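Long-range contacts in (2Z,6E)-hedycaryol synthase (Kitasatospora setae, PDB 4MC3), which catalyses the magnesium-dependent 1,11-cyclization of (2E,6E)-farnesyl diphosphate, with addition of water, to (2Z,6E)-hedycaryol: residues Y177-P182 / A212-I217; W183-D188 / A297-N302. All blocks are in the same frame, centred on the assembly; numbering follows the deposited sequence.

Both contacts are buried in the all-helical core of the enzyme, neither at the surface, and they share helix 181-188. Contact 1 holds the start of this helix, with the break before it, to helix 204-225 at the wall of the nerolidol pocket. Contact 2 holds the next turns of the same helix to helix 286-309. The chemistry changes along the way: contact 1 is apolar in its side chains, aliphatic but for the M181 thioether, whereas contact 2 pairs an indole face with valine methyls and adds carboxylate and amide groups farther from the pocket. W185 joins the two, its CZ2 lying 3.7 Å from I217 CD1 and its CH2 packing on the backbone at G213 and A214.

Contact 1 of 2, residues Y177-P182 / A212-I217; sequences YSVGMP and AGALHI. With 28U ((3R,6E)-3,7,11-trimethyldodeca-1,6,10-trien-3-ol), chain B.
V179 and M181 flank the helix break of this class I terpene cyclase, and both pack onto A214 and I217 of helix 204-225 beside the bound nerolidol. Between them G180 ends the helical conformation of helix 168-178 with a positive phi of 85°, a conformation that favours glycine, with the ligand close by, and it occupies the N-cap position of helix 181-188. The turn is tied by G180 N to Y177 O.

No hydrogen bond crosses the interface; it is made mainly by apolar side chains. The A214 methyl fits between the two flanking residues, with its CB 3.7 Å from M181 CB and 4.0 Å from V179 CG1. V179 divides its branches: CG1 faces A214, while CG2, anti to the backbone N, meets I217 CG2 at 4.0 Å and also touches the ligand. The V179 and I217 side chains cross at about a right angle. I217 likewise uses two ends, CG2 lying 3.6 Å from C4 of nerolidol and CD1 lying 3.8 Å from M181 CG. The M181 chain is bent at chi2 and again at chi3 (115°), which brings CE to 4.0 Å from ligand C4. An alanine at M181 would keep the CB contact with A214 but would probably leave I217 CD1 less confined and open a gap beside the ligand, where SD and CE now lie.

Next to the break, S178 OG is hydrogen-bonded to R175, a probable substrate-binding residue. Helix 136-160 packs against Y177 and P182, M176 of helix 168-178 touches A214, and N302 and Q306 of helix 286-309 cover I217.

Contact 2 of 2, residues W183-D188 / A297-N302; sequences WLWDLD and ANVAAN
W185 projects from helix 181-188 against V299 of helix 286-309, and this pair makes the tight part of the contact. Both valine methyls lie over one face of the indole. CG1 sits over the six-membered ring in a CH-pi contact, 3.9 Å from its centroid and only 17° off the ring normal, while CG2 covers the middle of the bicycle, with its nearest approach to CD2 at 3.9 Å. V299 holds CG1 anti to the backbone N, from where it reaches W185 CH2. At the rim of the indole, in its plane, comes N302, whose CB is 4.0 Å from W185 CZ2; its amide stands steeply against the ring.

Farther along, D188 and N298, though also buried, cover less surface and are spaced more widely: their CA atoms are 8.2 Å apart, against 7.2 Å for those of W185 and V299. Their side chains bridge the interval tip to tip, carboxylate and amide planes stacked 21° apart. D188 OD2 lies 3.4 Å from N298 CB, but the firmer partner of the carboxylate is R191, which forms a salt bridge with OD1. W60 and R191 lie against D188, and P61 and R191 against N298.

The N302 side chain, about 7 Å from nerolidol, touches I217 of the pocket and so lies one layer behind it. The segment axes approach to 10.9 Å at 135°, an oblique pairing, closer to antiparallel than to parallel, whose gap the W185 indole fills. The contact thus joins two helices of the all-helical alpha domain, the class I terpene synthase fold.

Contact 1 of 2, residues Y177-P182 / A212-I217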
loop_
_atom_site.group_PDB
_atom_site.type_symbol
_atom_site.label_atom_id
_atom_site.label_comp_id
_atom_site.label_asym_id
_atom_site.label_seq_id
_atom_site.Cartn_x
_atom_site.Cartn_y
_atom_site.Cartn_z
ATOM N N TYR A 177 3.090 -6.088 -3.027
ATOM C CA TYR A 177 3.575 -5.681 -1.656
ATOM C C TYR A 177 4.384 -4.378 -1.662
ATOM O O TYR A 177 4.270 -3.584 -0.714
ATOM C CB TYR A 177 4.340 -6.818 -1.029
ATOM C CG TYR A 177 3.460 -8.015 -0.833
ATOM C CD1 TYR A 177 2.418 -8.022 0.092
ATOM C CD2 TYR A 177 3.636 -9.161 -1.609
ATOM C CE1 TYR A 177 1.594 -9.131 0.231
ATOM C CE2 TYR A 177 2.809 -10.251 -1.473
ATOM C CZ TYR A 177 1.782 -10.223 -0.565
ATOM O OH TYR A 177 0.956 -11.318 -0.393
ATOM N N SER A 178 5.244 -4.112 -2.652
ATOM C CA SER A 178 6.065 -2.892 -2.679
ATOM C C SER A 178 5.242 -1.617 -2.815
ATOM O O SER A 178 5.675 -0.560 -2.356
ATOM C CB SER A 178 7.173 -2.944 -3.724
ATOM O OG SER A 178 6.641 -2.773 -5.051
ATOM N N VAL A 179 4.051 -1.684 -3.428
ATOM C CA VAL A 179 3.162 -0.527 -3.505
ATOM C C VAL A 179 2.592 -0.180 -2.128
ATOM O O VAL A 179 2.012 0.877 -1.969
ATOM C CB VAL A 179 2.068 -0.789 -4.590
ATOM C CG1 VAL A 179 1.041 -1.812 -4.151
ATOM C CG2 VAL A 179 1.413 0.499 -5.028
ATOM N N GLY A 180 2.669 -1.105 -1.190
ATOM C CA GLY A 180 2.259 -0.835 0.197
ATOM C C GLY A 180 0.812 -1.000 0.536
ATOM O O GLY A 180 0.429 -1.056 1.721
ATOM N N MET A 181 -0.008 -1.111 -0.503
ATOM C CA MET A 181 -1.450 -1.262 -0.348
ATOM C C MET A 181 -1.849 -2.240 0.755
ATOM O O MET A 181 -2.621 -1.889 1.646
ATOM C CB MET A 181 -2.085 -1.687 -1.675
ATOM C CG MET A 181 -2.548 -0.527 -2.541
ATOM S SD MET A 181 -3.172 0.860 -1.571
ATOM C CE MET A 181 -1.951 2.115 -1.952
ATOM N N PRO A 182 -1.337 -3.467 0.694
ATOM C CA PRO A 182 -1.778 -4.509 1.648
ATOM C C PRO A 182 -1.720 -4.041 3.127
ATOM O O PRO A 182 -2.714 -4.202 3.856
ATOM C CB PRO A 182 -0.869 -5.670 1.340
ATOM C CG PRO A 182 -0.680 -5.541 -0.141
ATOM C CD PRO A 182 -0.422 -4.062 -0.305
ATOM N N ALA A 212 -5.650 -7.651 -6.834
ATOM C CA ALA A 212 -6.007 -6.902 -8.014
ATOM C C ALA A 212 -6.043 -5.426 -7.781
ATOM O O ALA A 212 -5.615 -4.624 -8.646
ATOM C CB ALA A 212 -7.334 -7.389 -8.572
ATOM N N GLY A 213 -6.566 -4.998 -6.625
ATOM C CA GLY A 213 -6.589 -3.596 -6.323
ATOM C C GLY A 213 -5.181 -3.045 -6.195
ATOM O O GLY A 213 -4.856 -1.947 -6.706
ATOM N N ALA A 214 -4.320 -3.799 -5.494
ATOM C CA ALA A 214 -2.919 -3.371 -5.282
ATOM C C ALA A 214 -2.221 -3.262 -6.648
ATOM O O ALA A 214 -1.459 -2.312 -6.877
ATOM C CB ALA A 214 -2.155 -4.290 -4.349
ATOM N N LEU A 215 -2.473 -4.207 -7.537
ATOM C CA LEU A 215 -1.830 -4.222 -8.838
ATOM C C LEU A 215 -2.390 -3.154 -9.765
ATOM O O LEU A 215 -1.624 -2.557 -10.529
ATOM C CB LEU A 215 -1.877 -5.594 -9.490
ATOM C CG LEU A 215 -0.944 -6.632 -8.826
ATOM C CD1 LEU A 215 -1.100 -7.968 -9.552
ATOM C CD2 LEU A 215 0.548 -6.205 -8.707
ATOM N N HIS A 216 -3.671 -2.853 -9.681
ATOM C CA HIS A 216 -4.212 -1.745 -10.487
ATOM C C HIS A 216 -3.486 -0.441 -10.163
ATOM O O HIS A 216 -2.956 0.262 -11.033
ATOM C CB HIS A 216 -5.688 -1.574 -10.233
ATOM C CG HIS A 216 -6.340 -0.528 -11.073
ATOM N ND1 HIS A 216 -6.212 0.818 -10.826
ATOM C CD2 HIS A 216 -7.123 -0.640 -12.182
ATOM C CE1 HIS A 216 -6.916 1.497 -11.735
ATOM N NE2 HIS A 216 -7.479 0.638 -12.559
ATOM N N ILE A 217 -3.383 -0.137 -8.853
ATOM C CA ILE A 217 -2.749 1.034 -8.342
ATOM C C ILE A 217 -1.302 1.050 -8.738
ATOM O O ILE A 217 -0.754 2.090 -9.146
ATOM C CB ILE A 217 -2.971 1.091 -6.804
ATOM C CG1 ILE A 217 -4.460 1.326 -6.506
ATOM C CG2 ILE A 217 -2.108 2.114 -6.152
ATOM C CD1 ILE A 217 -4.874 1.051 -5.073
HETATM C C4 28U B . 0.035 4.479 -4.460
HETATM C C5 28U B . 0.943 6.029 -2.675
HETATM C C6 28U B . 0.442 5.683 -1.287
HETATM C C7 28U B . 1.270 5.842 -0.044
HETATM C C8 28U B . 2.623 5.922 0.084
HETATM C C10 28U B . 3.609 6.046 -1.050
HETATM C C13 28U B . 5.559 3.530 -0.588
HETATM C C15 28U B . 5.845 3.394 -2.071
HETATM O O16 28U B . 2.251 5.291 -4.642
HETATM C C3 28U B . 1.303 4.838 -3.644
HETATM C C2 28U B . 1.814 3.557 -2.965
HETATM C C1 28U B . 2.956 3.586 -2.229
HETATM C C9 28U B . 3.309 5.292 1.285
HETATM C C11 28U B . 3.537 3.755 1.096
HETATM C C12 28U B . 4.340 3.189 -0.087
HETATM C C14 28U B . 6.551 4.466 0.080
#

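Contact 2 of 2, residues W183-D188 / A297-N302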
loop_
_atom_site.group_PDB
_atom_site.type_symbol
_atom_site.label_atom_id
_atom_site.label_comp_id
_atom_site.label_asym_id
_atom_site.label_seq_id
_atom_site.Cartn_x
_atom_site.Cartn_y
_atom_site.Cartn_z
ATOM N N TRP A 183 -0.607 -3.484 3.572
ATOM C CA TRP A 183 -0.547 -3.001 4.954
ATOM C C TRP A 183 -1.318 -1.729 5.186
ATOM O O TRP A 183 -1.904 -1.497 6.257
ATOM C CB TRP A 183 0.886 -2.897 5.493
ATOM C CG TRP A 183 1.784 -1.935 4.861
ATOM C CD1 TRP A 183 2.706 -2.213 3.924
ATOM C CD2 TRP A 183 1.885 -0.548 5.138
ATOM N NE1 TRP A 183 3.381 -1.071 3.576
ATOM C CE2 TRP A 183 2.872 -0.021 4.299
ATOM C CE3 TRP A 183 1.190 0.334 6.012
ATOM C CZ2 TRP A 183 3.233 1.334 4.329
ATOM C CZ3 TRP A 183 1.576 1.689 6.015
ATOM C CH2 TRP A 183 2.555 2.161 5.180
ATOM N N LEU A 184 -1.400 -0.868 4.150
ATOM C CA LEU A 184 -2.236 0.311 4.255
ATOM C C LEU A 184 -3.664 -0.027 4.530
ATOM O O LEU A 184 -4.368 0.536 5.383
ATOM C CB LEU A 184 -2.093 1.230 3.008
ATOM C CG LEU A 184 -0.730 1.866 2.901
ATOM C CD1 LEU A 184 -0.489 2.397 1.484
ATOM C CD2 LEU A 184 -0.614 3.068 3.846
ATOM N N TRP A 185 -4.203 -0.959 3.754
ATOM C CA TRP A 185 -5.593 -1.426 3.893
ATOM C C TRP A 185 -5.789 -2.155 5.225
ATOM O O TRP A 185 -6.849 -1.985 5.830
ATOM C CB TRP A 185 -6.057 -2.292 2.762
ATOM C CG TRP A 185 -6.240 -1.465 1.459
ATOM C CD1 TRP A 185 -6.640 -0.179 1.350
ATOM C CD2 TRP A 185 -5.971 -1.918 0.109
ATOM N NE1 TRP A 185 -6.687 0.196 0.014
ATOM C CE2 TRP A 185 -6.236 -0.848 -0.758
ATOM C CE3 TRP A 185 -5.499 -3.110 -0.419
ATOM C CZ2 TRP A 185 -6.073 -0.954 -2.170
ATOM C CZ3 TRP A 185 -5.371 -3.238 -1.823
ATOM C CH2 TRP A 185 -5.644 -2.158 -2.657
ATOM N N ASP A 186 -4.788 -2.903 5.713
ATOM C CA ASP A 186 -4.904 -3.428 7.059
ATOM C C ASP A 186 -5.265 -2.326 8.073
ATOM O O ASP A 186 -6.055 -2.527 9.007
ATOM C CB ASP A 186 -3.609 -4.117 7.513
ATOM C CG ASP A 186 -3.297 -5.407 6.762
ATOM O OD1 ASP A 186 -4.198 -6.086 6.262
ATOM O OD2 ASP A 186 -2.066 -5.700 6.688
ATOM N N LEU A 187 -4.642 -1.149 7.967
ATOM C CA LEU A 187 -4.920 -0.058 8.867
ATOM C C LEU A 187 -6.335 0.480 8.756
ATOM O O LEU A 187 -6.847 1.075 9.739
ATOM C CB LEU A 187 -3.873 1.061 8.713
ATOM C CG LEU A 187 -2.424 0.779 9.163
ATOM C CD1 LEU A 187 -1.407 1.749 8.647
ATOM C CD2 LEU A 187 -2.363 0.713 10.718
ATOM N N ASP A 188 -6.993 0.290 7.614
ATOM C CA ASP A 188 -8.378 0.703 7.464
ATOM C C ASP A 188 -9.301 -0.040 8.452
ATOM O O ASP A 188 -10.362 0.472 8.819
ATOM C CB ASP A 188 -8.872 0.483 6.049
ATOM C CG ASP A 188 -10.210 1.193 5.742
ATOM O OD1 ASP A 188 -10.355 2.362 6.140
ATOM O OD2 ASP A 188 -11.112 0.532 5.141
ATOM N N ALA A 297 -15.346 -1.721 -0.212
ATOM C CA ALA A 297 -15.621 -0.440 -0.875
ATOM C C ALA A 297 -14.488 0.537 -0.781
ATOM O O ALA A 297 -14.253 1.345 -1.705
ATOM C CB ALA A 297 -16.913 0.211 -0.339
ATOM N N ASN A 298 -13.741 0.484 0.321
ATOM C CA ASN A 298 -12.575 1.357 0.475
ATOM C C ASN A 298 -11.431 0.933 -0.461
ATOM O O ASN A 298 -10.715 1.770 -1.023
ATOM C CB ASN A 298 -12.080 1.350 1.944
ATOM C CG ASN A 298 -11.048 2.384 2.178
ATOM O OD1 ASN A 298 -9.828 2.079 2.354
ATOM N ND2 ASN A 298 -11.475 3.595 2.129
ATOM N N VAL A 299 -11.233 -0.368 -0.582
ATOM C CA VAL A 299 -10.246 -0.900 -1.520
ATOM C C VAL A 299 -10.594 -0.365 -2.922
ATOM O O VAL A 299 -9.753 0.256 -3.602
ATOM C CB VAL A 299 -10.152 -2.433 -1.518
ATOM C CG1 VAL A 299 -9.301 -2.928 -2.681
ATOM C CG2 VAL A 299 -9.670 -2.952 -0.181
ATOM N N ALA A 300 -11.866 -0.504 -3.317
ATOM C CA ALA A 300 -12.292 0.021 -4.611
ATOM C C ALA A 300 -12.102 1.556 -4.780
ATOM O O ALA A 300 -11.599 2.002 -5.802
ATOM C CB ALA A 300 -13.722 -0.364 -4.868
ATOM N N ALA A 301 -12.488 2.330 -3.763
ATOM C CA ALA A 301 -12.283 3.775 -3.755
ATOM C C ALA A 301 -10.867 4.098 -4.045
ATOM O O ALA A 301 -10.597 5.058 -4.720
ATOM C CB ALA A 301 -12.688 4.377 -2.401
ATOM N N ASN A 302 -9.926 3.328 -3.478
ATOM C CA ASN A 302 -8.508 3.639 -3.673
ATOM C C ASN A 302 -8.063 3.558 -5.140
ATOM O O ASN A 302 -7.097 4.241 -5.514
ATOM C CB ASN A 302 -7.644 2.698 -2.815
ATOM C CG ASN A 302 -7.368 3.253 -1.466
ATOM O OD1 ASN A 302 -8.203 3.136 -0.513
ATOM N ND2 ASN A 302 -6.248 3.896 -1.357
#